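Local coordinates for VC0179-like protein (PDB 4XJ6) that probably joins GTP and ATP into a cyclic dinucleotide, as a bacterial homologue of cyclic GMP-AMP synthase with a magnesium-dependent nucleotidyltransferase active site, at residues 88-100 with 145-157. Residues are numbered along the deposited sequence; the frame is centred on the assembly and turned at random.
Sequences LIFEMEDEARDDF and PSIGHTLLLLLVD
The bend where helix 79-90 turns, over a short loop, into helix 94-102 packs on the loop leading into helix 149-166 of the nucleotidyltransferase domain and on that helix's first turns. With CG anti to the backbone N (chi1 -163°), Leu151 reaches into the bend and forks there: CD1 lies 4.0 Å from CB of Leu88 and 4.1 Å from SD of Met92, while CD2 approaches CE1 of Phe100. A branched leucine suits this place because one methyl can meet Leu88 and Met92 while the other meets the following helix. In return, CD1 of Leu88 lies against the helix backbone, 3.6 Å from N of Leu151, and touches CG2 of Thr150 and CD1 of Leu154. Phe100 receives CD1 of Leu155 at its ring edge, 3.8 Å from CZ, and its CB meets CD1 of Ile147 at 3.9 Å. Ala96, with only a methyl, lets the backbones approach closely, its CA 5.2 Å from that of Ile147. The bend itself is tied by Arg97, whose NH1 donates to O of Ile89 at 2.9 Å and also to O of Ala52 in helix 24-57, while CG of Met92 covers one guanidinium face. At the polar end, Ser146 OG is hydrogen-bonded to O of Thr139 and Asp99 OD2 to its N. Helix 24-57 meets Phe100 through Ala48 and Ala52, and Met136 and Met138 of strand 128-138 touch Phe100 and Ile147 respectively, joining the bend to the central sheet.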
ATOM      1  N   LEU A  88     -15.780 -15.223  20.410  1.00 25.72           N
ATOM      2  CA  LEU A  88     -14.458 -14.675  20.706  1.00 26.09           C
ATOM      3  C   LEU A  88     -14.486 -13.659  21.844  1.00 25.00           C
ATOM      4  O   LEU A  88     -13.641 -13.698  22.736  1.00 26.93           O
ATOM      5  CB  LEU A  88     -13.865 -14.024  19.457  1.00 25.17           C
ATOM      6  CG  LEU A  88     -13.503 -14.974  18.318  1.00 24.81           C
ATOM      7  CD1 LEU A  88     -13.157 -14.193  17.060  1.00 22.53           C
ATOM      8  CD2 LEU A  88     -12.349 -15.873  18.732  1.00 25.43           C
ATOM      9  N   ILE A  89     -15.452 -12.748  21.805  1.00 22.88           N
ATOM     10  CA  ILE A  89     -15.603 -11.747  22.856  1.00 29.13           C
ATOM     11  C   ILE A  89     -16.048 -12.415  24.154  1.00 31.51           C
ATOM     12  O   ILE A  89     -15.645 -12.016  25.248  1.00 34.20           O
ATOM     13  CB  ILE A  89     -16.611 -10.651  22.445  1.00 26.63           C
ATOM     14  CG1 ILE A  89     -16.044  -9.812  21.299  1.00 21.49           C
ATOM     15  CG2 ILE A  89     -16.964  -9.746  23.621  1.00 23.05           C
ATOM     16  CD1 ILE A  89     -16.996  -8.745  20.810  1.00 27.35           C
ATOM     17  N   PHE A  90     -16.869 -13.449  24.018  1.00 27.03           N
ATOM     18  CA  PHE A  90     -17.365 -14.201  25.162  1.00 26.44           C
ATOM     19  C   PHE A  90     -16.238 -14.919  25.903  1.00 27.35           C
ATOM     20  O   PHE A  90     -16.193 -14.911  27.134  1.00 28.24           O
ATOM     21  CB  PHE A  90     -18.424 -15.208  24.702  1.00 27.35           C
ATOM     22  CG  PHE A  90     -18.950 -16.092  25.796  1.00 30.04           C
ATOM     23  CD1 PHE A  90     -20.009 -15.686  26.590  1.00 25.20           C
ATOM     24  CD2 PHE A  90     -18.397 -17.343  26.015  1.00 29.59           C
ATOM     25  CE1 PHE A  90     -20.497 -16.508  27.588  1.00 26.08           C
ATOM     26  CE2 PHE A  90     -18.875 -18.166  27.010  1.00 32.74           C
ATOM     27  CZ  PHE A  90     -19.929 -17.748  27.801  1.00 31.58           C
ATOM     28  N   GLU A  91     -15.324 -15.526  25.152  1.00 32.21           N
ATOM     29  CA  GLU A  91     -14.346 -16.430  25.750  1.00 37.33           C
ATOM     30  C   GLU A  91     -12.896 -15.942  25.699  1.00 37.25           C
ATOM     31  O   GLU A  91     -11.968 -16.743  25.808  1.00 44.02           O
ATOM     32  CB  GLU A  91     -14.442 -17.806  25.081  1.00 42.27           C
ATOM     33  CG  GLU A  91     -13.966 -17.845  23.640  1.00 43.65           C
ATOM     34  CD  GLU A  91     -14.398 -19.102  22.912  1.00 49.84           C
ATOM     35  OE1 GLU A  91     -13.582 -20.040  22.800  1.00 54.39           O
ATOM     36  OE2 GLU A  91     -15.556 -19.151  22.448  1.00 50.58           O
ATOM     37  N   MET A  92     -12.693 -14.636  25.553  1.00 31.92           N
ATOM     38  CA  MET A  92     -11.337 -14.096  25.582  1.00 37.21           C
ATOM     39  C   MET A  92     -10.827 -14.041  27.024  1.00 39.31           C
ATOM     40  O   MET A  92     -11.553 -13.638  27.934  1.00 36.72           O
ATOM     41  CB  MET A  92     -11.285 -12.711  24.927  1.00 38.60           C
ATOM     42  CG  MET A  92     -12.158 -11.658  25.581  1.00 39.56           C
ATOM     43  SD  MET A  92     -12.251 -10.144  24.596  1.00 38.50           S
ATOM     44  CE  MET A  92     -10.515  -9.770  24.383  1.00 25.50           C
ATOM     45  N   GLU A  93      -9.584 -14.467  27.224  1.00 42.72           N
ATOM     46  CA  GLU A  93      -8.992 -14.550  28.560  1.00 45.29           C
ATOM     47  C   GLU A  93      -8.966 -13.199  29.276  1.00 40.22           C
ATOM     48  O   GLU A  93      -9.003 -12.146  28.637  1.00 34.83           O
ATOM     49  CB  GLU A  93      -7.574 -15.119  28.476  1.00 52.58           C
ATOM     50  CG  GLU A  93      -7.517 -16.600  28.129  1.00 60.94           C
ATOM     51  CD  GLU A  93      -6.096 -17.128  28.066  1.00 66.58           C
ATOM     52  OE1 GLU A  93      -5.279 -16.555  27.315  1.00 65.25           O
ATOM     53  OE2 GLU A  93      -5.793 -18.112  28.774  1.00 70.48           O
ATOM     54  N   ASP A  94      -8.909 -13.245  30.606  1.00 39.71           N
ATOM     55  CA  ASP A  94      -8.921 -12.039  31.432  1.00 42.12           C
ATOM     56  C   ASP A  94      -7.829 -11.054  31.028  1.00 45.25           C
ATOM     57  O   ASP A  94      -8.080  -9.857  30.903  1.00 45.76           O
ATOM     58  CB  ASP A  94      -8.765 -12.401  32.912  1.00 43.48           C
ATOM     59  CG  ASP A  94     -10.027 -12.999  33.506  1.00 48.04           C
ATOM     60  OD1 ASP A  94     -11.123 -12.464  33.237  1.00 48.18           O
ATOM     61  OD2 ASP A  94      -9.924 -14.005  34.241  1.00 54.91           O
ATOM     62  N   GLU A  95      -6.622 -11.566  30.815  1.00 45.78           N
ATOM     63  CA  GLU A  95      -5.485 -10.730  30.445  1.00 44.89           C
ATOM     64  C   GLU A  95      -5.717 -10.055  29.095  1.00 39.52           C
ATOM     65  O   GLU A  95      -5.499  -8.853  28.944  1.00 39.57           O
ATOM     66  CB  GLU A  95      -4.200 -11.561  30.402  1.00 55.07           C
ATOM     67  CG  GLU A  95      -3.864 -12.284  31.702  1.00 65.34           C
ATOM     68  CD  GLU A  95      -4.686 -13.543  31.913  1.00 72.26           C
ATOM     69  OE1 GLU A  95      -5.549 -13.848  31.062  1.00 72.38           O
ATOM     70  OE2 GLU A  95      -4.470 -14.228  32.934  1.00 76.31           O
ATOM     71  N   ALA A  96      -6.161 -10.838  28.116  1.00 37.16           N
ATOM     72  CA  ALA A  96      -6.470 -10.306  26.794  1.00 27.15           C
ATOM     73  C   ALA A  96      -7.636  -9.331  26.882  1.00 31.73           C
ATOM     74  O   ALA A  96      -7.638  -8.294  26.218  1.00 31.06           O
ATOM     75  CB  ALA A  96      -6.787 -11.431  25.822  1.00 27.10           C
ATOM     76  N   ARG A  97      -8.622  -9.668  27.709  1.00 31.13           N
ATOM     77  CA  ARG A  97      -9.802  -8.829  27.874  1.00 29.93           C
ATOM     78  C   ARG A  97      -9.428  -7.491  28.505  1.00 33.53           C
ATOM     79  O   ARG A  97      -9.931  -6.445  28.094  1.00 34.89           O
ATOM     80  CB  ARG A  97     -10.860  -9.537  28.722  1.00 33.22           C
ATOM     81  CG  ARG A  97     -12.235  -8.892  28.647  1.00 33.54           C
ATOM     82  CD  ARG A  97     -13.224  -9.554  29.589  1.00 34.28           C
ATOM     83  NE  ARG A  97     -13.470 -10.949  29.241  1.00 34.45           N
ATOM     84  CZ  ARG A  97     -14.350 -11.342  28.325  1.00 33.73           C
ATOM     85  NH1 ARG A  97     -15.065 -10.443  27.659  1.00 31.19           N
ATOM     86  NH2 ARG A  97     -14.512 -12.633  28.070  1.00 29.14           N
ATOM     87  N   ASP A  98      -8.540  -7.535  29.495  1.00 31.38           N
ATOM     88  CA  ASP A  98      -8.062  -6.328  30.163  1.00 29.94           C
ATOM     89  C   ASP A  98      -7.410  -5.373  29.171  1.00 30.06           C
ATOM     90  O   ASP A  98      -7.661  -4.168  29.196  1.00 30.19           O
ATOM     91  CB  ASP A  98      -7.072  -6.683  31.275  1.00 28.96           C
ATOM     92  CG  ASP A  98      -7.744  -7.329  32.470  1.00 44.04           C
ATOM     93  OD1 ASP A  98      -8.964  -7.131  32.644  1.00 42.07           O
ATOM     94  OD2 ASP A  98      -7.051  -8.033  33.236  1.00 43.78           O
ATOM     95  N   ASP A  99      -6.573  -5.922  28.296  1.00 26.82           N
ATOM     96  CA  ASP A  99      -5.912  -5.132  27.266  1.00 27.83           C
ATOM     97  C   ASP A  99      -6.925  -4.527  26.302  1.00 28.94           C
ATOM     98  O   ASP A  99      -6.857  -3.338  25.979  1.00 29.72           O
ATOM     99  CB  ASP A  99      -4.910  -5.989  26.493  1.00 33.10           C
ATOM    100  CG  ASP A  99      -3.680  -6.332  27.309  1.00 35.99           C
ATOM    101  OD1 ASP A  99      -3.346  -5.569  28.238  1.00 36.02           O
ATOM    102  OD2 ASP A  99      -3.040  -7.364  27.015  1.00 37.32           O
ATOM    103  N   PHE A 100      -7.861  -5.358  25.851  1.00 31.94           N
ATOM    104  CA  PHE A 100      -8.860  -4.949  24.875  1.00 24.46           C
ATOM    105  C   PHE A 100      -9.699  -3.789  25.396  1.00 24.73           C
ATOM    106  O   PHE A 100      -9.956  -2.830  24.678  1.00 24.37           O
ATOM    107  CB  PHE A 100      -9.754  -6.136  24.507  1.00 24.46           C
ATOM    108  CG  PHE A 100     -10.729  -5.843  23.401  1.00 29.10           C
ATOM    109  CD1 PHE A 100     -10.281  -5.538  22.128  1.00 30.98           C
ATOM    110  CD2 PHE A 100     -12.093  -5.886  23.634  1.00 24.31           C
ATOM    111  CE1 PHE A 100     -11.173  -5.270  21.109  1.00 30.25           C
ATOM    112  CE2 PHE A 100     -12.991  -5.621  22.620  1.00 26.44           C
ATOM    113  CZ  PHE A 100     -12.532  -5.312  21.356  1.00 29.52           C
ATOM    114  N   PRO A 145       0.955 -12.125  19.977  1.00 32.06           N
ATOM    115  CA  PRO A 145       0.093 -11.175  20.689  1.00 31.70           C
ATOM    116  C   PRO A 145      -0.909 -11.895  21.591  1.00 26.74           C
ATOM    117  O   PRO A 145      -1.202 -13.068  21.354  1.00 27.30           O
ATOM    118  CB  PRO A 145      -0.620 -10.432  19.554  1.00 27.24           C
ATOM    119  CG  PRO A 145       0.311 -10.537  18.402  1.00 29.79           C
ATOM    120  CD  PRO A 145       0.952 -11.884  18.523  1.00 26.06           C
ATOM    121  N   SER A 146      -1.417 -11.210  22.611  1.00 28.12           N
ATOM    122  CA  SER A 146      -2.335 -11.837  23.558  1.00 28.22           C
ATOM    123  C   SER A 146      -3.742 -11.962  22.980  1.00 32.44           C
ATOM    124  O   SER A 146      -4.393 -12.996  23.124  1.00 33.46           O
ATOM    125  CB  SER A 146      -2.375 -11.047  24.868  1.00 28.50           C
ATOM    126  OG  SER A 146      -2.916  -9.750  24.672  1.00 30.94           O
ATOM    127  N   ILE A 147      -4.205 -10.902  22.327  1.00 30.19           N
ATOM    128  CA  ILE A 147      -5.531 -10.889  21.720  1.00 29.23           C
ATOM    129  C   ILE A 147      -5.538 -11.657  20.395  1.00 31.88           C
ATOM    130  O   ILE A 147      -4.653 -11.479  19.558  1.00 32.66           O
ATOM    131  CB  ILE A 147      -6.023  -9.442  21.492  1.00 24.35           C
ATOM    132  CG1 ILE A 147      -6.117  -8.701  22.829  1.00 24.41           C
ATOM    133  CG2 ILE A 147      -7.362  -9.433  20.770  1.00 23.70           C
ATOM    134  CD1 ILE A 147      -6.533  -7.250  22.708  1.00 23.83           C
ATOM    135  N   GLY A 148      -6.536 -12.520  20.225  1.00 32.36           N
ATOM    136  CA  GLY A 148      -6.650 -13.343  19.033  1.00 25.36           C
ATOM    137  C   GLY A 148      -6.715 -12.542  17.748  1.00 30.80           C
ATOM    138  O   GLY A 148      -7.304 -11.459  17.709  1.00 29.82           O
ATOM    139  N   HIS A 149      -6.110 -13.077  16.690  1.00 28.74           N
ATOM    140  CA  HIS A 149      -6.030 -12.368  15.418  1.00 26.81           C
ATOM    141  C   HIS A 149      -7.384 -12.312  14.718  1.00 27.87           C
ATOM    142  O   HIS A 149      -7.705 -11.325  14.059  1.00 28.16           O
ATOM    143  CB  HIS A 149      -4.992 -13.024  14.502  1.00 26.17           C
ATOM    144  CG  HIS A 149      -5.457 -14.303  13.875  1.00 31.85           C
ATOM    145  ND1 HIS A 149      -5.610 -14.451  12.512  1.00 31.64           N
ATOM    146  CD2 HIS A 149      -5.808 -15.491  14.423  1.00 35.00           C
ATOM    147  CE1 HIS A 149      -6.031 -15.675  12.248  1.00 34.08           C
ATOM    148  NE2 HIS A 149      -6.161 -16.326  13.390  1.00 34.81           N
ATOM    149  N   THR A 150      -8.182 -13.364  14.875  1.00 31.18           N
ATOM    150  CA  THR A 150      -9.495 -13.438  14.240  1.00 30.26           C
ATOM    151  C   THR A 150     -10.423 -12.344  14.756  1.00 28.20           C
ATOM    152  O   THR A 150     -11.162 -11.729  13.984  1.00 27.55           O
ATOM    153  CB  THR A 150     -10.153 -14.807  14.475  1.00 33.43           C
ATOM    154  OG1 THR A 150      -9.310 -15.839  13.949  1.00 35.51           O
ATOM    155  CG2 THR A 150     -11.515 -14.874  13.798  1.00 35.42           C
ATOM    156  N   LEU A 151     -10.375 -12.109  16.065  1.00 26.87           N
ATOM    157  CA  LEU A 151     -11.186 -11.078  16.701  1.00 24.48           C
ATOM    158  C   LEU A 151     -10.922  -9.715  16.071  1.00 25.04           C
ATOM    159  O   LEU A 151     -11.850  -9.032  15.629  1.00 26.36           O
ATOM    160  CB  LEU A 151     -10.900 -11.034  18.205  1.00 24.67           C
ATOM    161  CG  LEU A 151     -11.883 -10.327  19.146  1.00 26.67           C
ATOM    162  CD1 LEU A 151     -11.712 -10.856  20.562  1.00 28.28           C
ATOM    163  CD2 LEU A 151     -11.711  -8.814  19.131  1.00 25.43           C
ATOM    164  N   LEU A 152      -9.649  -9.331  16.039  1.00 22.28           N
ATOM    165  CA  LEU A 152      -9.236  -8.037  15.507  1.00 23.39           C
ATOM    166  C   LEU A 152      -9.557  -7.906  14.026  1.00 21.21           C
ATOM    167  O   LEU A 152      -9.933  -6.835  13.551  1.00 23.13           O
ATOM    168  CB  LEU A 152      -7.738  -7.830  15.737  1.00 23.85           C
ATOM    169  CG  LEU A 152      -7.262  -7.960  17.185  1.00 21.79           C
ATOM    170  CD1 LEU A 152      -5.745  -7.962  17.249  1.00 21.82           C
ATOM    171  CD2 LEU A 152      -7.837  -6.827  18.007  1.00 25.39           C
ATOM    172  N   LEU A 153      -9.400  -9.007  13.299  1.00 21.53           N
ATOM    173  CA  LEU A 153      -9.689  -9.028  11.870  1.00 26.20           C
ATOM    174  C   LEU A 153     -11.181  -8.876  11.601  1.00 30.34           C
ATOM    175  O   LEU A 153     -11.583  -8.214  10.645  1.00 27.96           O
ATOM    176  CB  LEU A 153      -9.169 -10.320  11.234  1.00 21.91           C
ATOM    177  CG  LEU A 153      -7.655 -10.406  11.037  1.00 26.35           C
ATOM    178  CD1 LEU A 153      -7.256 -11.794  10.555  1.00 26.79           C
ATOM    179  CD2 LEU A 153      -7.181  -9.327  10.068  1.00 20.91           C
ATOM    180  N   LEU A 154     -11.998  -9.489  12.451  1.00 22.34           N
ATOM    181  CA  LEU A 154     -13.450  -9.384  12.325  1.00 23.31           C
ATOM    182  C   LEU A 154     -13.948  -7.984  12.667  1.00 22.45           C
ATOM    183  O   LEU A 154     -14.996  -7.557  12.184  1.00 22.75           O
ATOM    184  CB  LEU A 154     -14.142 -10.415  13.217  1.00 23.71           C
ATOM    185  CG  LEU A 154     -14.188 -11.845  12.678  1.00 28.27           C
ATOM    186  CD1 LEU A 154     -14.915 -12.762  13.652  1.00 25.51           C
ATOM    187  CD2 LEU A 154     -14.841 -11.880  11.302  1.00 24.82           C
ATOM    188  N   LEU A 155     -13.196  -7.277  13.504  1.00 21.97           N
ATOM    189  CA  LEU A 155     -13.537  -5.903  13.855  1.00 21.76           C
ATOM    190  C   LEU A 155     -13.214  -4.951  12.709  1.00 26.10           C
ATOM    191  O   LEU A 155     -13.914  -3.962  12.495  1.00 25.67           O
ATOM    192  CB  LEU A 155     -12.802  -5.468  15.121  1.00 21.61           C
ATOM    193  CG  LEU A 155     -13.197  -6.202  16.403  1.00 24.84           C
ATOM    194  CD1 LEU A 155     -12.527  -5.562  17.604  1.00 22.14           C
ATOM    195  CD2 LEU A 155     -14.708  -6.223  16.576  1.00 22.84           C
ATOM    196  N   VAL A 156     -12.147  -5.255  11.979  1.00 20.79           N
ATOM    197  CA  VAL A 156     -11.798  -4.494  10.789  1.00 26.24           C
ATOM    198  C   VAL A 156     -12.841  -4.744   9.709  1.00 33.05           C
ATOM    199  O   VAL A 156     -13.315  -3.808   9.060  1.00 30.22           O
ATOM    200  CB  VAL A 156     -10.399  -4.865  10.266  1.00 27.01           C
ATOM    201  CG1 VAL A 156     -10.173  -4.267   8.891  1.00 26.15           C
ATOM    202  CG2 VAL A 156      -9.328  -4.399  11.239  1.00 23.58           C
ATOM    203  N   ASP A 157     -13.196  -6.013   9.530  1.00 21.23           N
ATOM    204  CA  ASP A 157     -14.216  -6.399   8.564  1.00 27.29           C
ATOM    205  C   ASP A 157     -15.544  -5.727   8.887  1.00 28.04           C
ATOM    206  O   ASP A 157     -16.235  -5.244   7.995  1.00 22.73           O
ATOM    207  CB  ASP A 157     -14.389  -7.917   8.536  1.00 29.86           C
ATOM    208  CG  ASP A 157     -13.224  -8.626   7.880  1.00 30.00           C
ATOM    209  OD1 ASP A 157     -12.333  -7.936   7.347  1.00 27.91           O
ATOM    210  OD2 ASP A 157     -13.210  -9.875   7.885  1.00 34.56           O
TER